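Local coordinates for OxyA protein (Actinoplanes teichomyceticus, PDB 5HH3) that is a heme-dependent cytochrome P450 monooxygenase that probably carries out phenolic coupling during glycopeptide antibiotic biosynthesis, at residues M199-R202 against T203-P207. Numbering follows the deposited sequence.
Sequences MTAR and TRRDP
T203 and M199 meet one turn apart at the C-terminal end of helix 182-205, a local contact in the helix-rich part of the cytochrome P450 fold, away from the heme. The backbone carries most of it: successive i to i+4 bonds run from T203 N, R204 N and R205 N to the carbonyls one turn back, and R204 N to T200 O, at 2.9 Å, is the straightest of them (174°). D206 N still bonds R202 O at 3.2 Å although D206 has left helical geometry, while R205 N is shared between A201 O and, weakly, R202 O, both bonds bent as the regular pattern gives way.

Threonine suits position 203 because its hydroxyl can turn back to the helix. With OG1 beside its own backbone N (chi1 -54°), it donates to M199 O at 2.7 Å, so that the carbonyl takes two hydrogens, the hydroxyl and T203 N arriving from opposite faces of its plane. T200 repeats the pattern a turn earlier, its OG1 bonding M196 O.

R204 runs extended alongside T200, whose CG2 lies 3.8 Å from R204 NE, and its guanidinium forms a salt bridge with D225 and bonds the carbonyls of G220 and I223, tying this helix end to the loop after helix 211-219 and the first residue of helix 225-256. F212 of helix 211-219 covers M199, T200 and T203. R202 bends at chi3 (-82°), its guanidinium over M199 CA with M199 CE at the edge. R205 folds back over the small A201, one guanidinium face over A201 O and NH2 3.5 Å from A201 CB.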
loop_
_atom_site.group_PDB
_atom_site.type_symbol
_atom_site.label_atom_id
_atom_site.label_comp_id
_atom_site.label_asym_id
_atom_site.label_seq_id
_atom_site.Cartn_x
_atom_site.Cartn_y
_atom_site.Cartn_z
ATOM N N MET B 199 -6.296 17.961 -29.417
ATOM C CA MET B 199 -5.590 19.158 -28.958
ATOM C C MET B 199 -4.094 19.133 -29.287
ATOM O O MET B 199 -3.526 20.148 -29.698
ATOM C CB MET B 199 -5.772 19.315 -27.458
ATOM C CG MET B 199 -5.007 20.480 -26.862
ATOM S SD MET B 199 -5.796 21.125 -25.375
ATOM C CE MET B 199 -7.141 22.033 -26.135
ATOM N N THR B 200 -3.472 17.977 -29.095
ATOM C CA THR B 200 -2.089 17.772 -29.512
ATOM C C THR B 200 -1.917 17.926 -31.025
ATOM O O THR B 200 -1.036 18.657 -31.470
ATOM C CB THR B 200 -1.566 16.399 -29.061
ATOM O OG1 THR B 200 -1.558 16.349 -27.630
ATOM C CG2 THR B 200 -0.171 16.206 -29.515
ATOM N N ALA B 201 -2.763 17.255 -31.804
ATOM C CA ALA B 201 -2.716 17.377 -33.255
ATOM C C ALA B 201 -2.895 18.831 -33.691
ATOM O O ALA B 201 -2.152 19.307 -34.545
ATOM C CB ALA B 201 -3.756 16.481 -33.920
ATOM N N ARG B 202 -3.850 19.540 -33.083
ATOM C CA ARG B 202 -4.053 20.972 -33.373
ATOM C C ARG B 202 -2.807 21.801 -33.090
ATOM O O ARG B 202 -2.331 22.527 -33.962
ATOM C CB ARG B 202 -5.274 21.531 -32.635
ATOM C CG ARG B 202 -6.585 21.237 -33.363
ATOM C CD ARG B 202 -7.792 21.904 -32.702
ATOM N NE ARG B 202 -8.304 21.138 -31.554
ATOM C CZ ARG B 202 -8.164 21.441 -30.260
ATOM N NH1 ARG B 202 -7.501 22.526 -29.847
ATOM N NH2 ARG B 202 -8.692 20.622 -29.348
ATOM N N THR B 203 -2.244 21.625 -31.896
ATOM C CA THR B 203 -1.031 22.339 -31.497
ATOM C C THR B 203 0.130 22.102 -32.468
ATOM O O THR B 203 0.751 23.069 -32.925
ATOM C CB THR B 203 -0.631 21.957 -30.070
ATOM O OG1 THR B 203 -1.753 22.188 -29.215
ATOM C CG2 THR B 203 0.564 22.774 -29.576
ATOM N N ARG B 204 0.398 20.840 -32.804
ATOM C CA ARG B 204 1.472 20.512 -33.755
ATOM C C ARG B 204 1.296 21.129 -35.153
ATOM O O ARG B 204 2.284 21.331 -35.845
ATOM C CB ARG B 204 1.681 18.992 -33.880
ATOM C CG ARG B 204 2.340 18.365 -32.664
ATOM C CD ARG B 204 2.716 16.919 -32.909
ATOM N NE ARG B 204 2.957 16.201 -31.656
ATOM C CZ ARG B 204 4.080 16.244 -30.926
ATOM N NH1 ARG B 204 5.111 17.014 -31.268
ATOM N NH2 ARG B 204 4.159 15.520 -29.821
ATOM N N ARG B 205 0.068 21.434 -35.567
ATOM C CA ARG B 205 -0.157 22.160 -36.837
ATOM C C ARG B 205 0.201 23.648 -36.712
ATOM O O ARG B 205 0.923 24.171 -37.555
ATOM C CB ARG B 205 -1.586 21.960 -37.365
ATOM C CG ARG B 205 -1.839 20.549 -37.883
ATOM C CD ARG B 205 -3.228 20.356 -38.498
ATOM N NE ARG B 205 -3.709 18.977 -38.297
ATOM C CZ ARG B 205 -4.432 18.528 -37.255
ATOM N NH1 ARG B 205 -4.828 19.331 -36.265
ATOM N NH2 ARG B 205 -4.778 17.238 -37.208
ATOM N N ASP B 206 -0.288 24.318 -35.668
ATOM C CA ASP B 206 0.139 25.701 -35.353
ATOM C C ASP B 206 0.250 25.953 -33.831
ATOM O O ASP B 206 -0.766 26.072 -33.132
ATOM C CB ASP B 206 -0.732 26.765 -36.055
ATOM C CG ASP B 206 -2.207 26.414 -36.081
ATOM O OD1 ASP B 206 -2.764 26.080 -35.016
ATOM O OD2 ASP B 206 -2.814 26.491 -37.172
ATOM N N PRO B 207 1.492 26.000 -33.304
ATOM C CA PRO B 207 1.636 26.183 -31.852
ATOM C C PRO B 207 1.059 27.499 -31.298
ATOM O O PRO B 207 1.360 28.574 -31.807
ATOM C CB PRO B 207 3.153 26.113 -31.625
ATOM C CG PRO B 207 3.788 25.998 -32.966
ATOM C CD PRO B 207 2.747 25.552 -33.929
#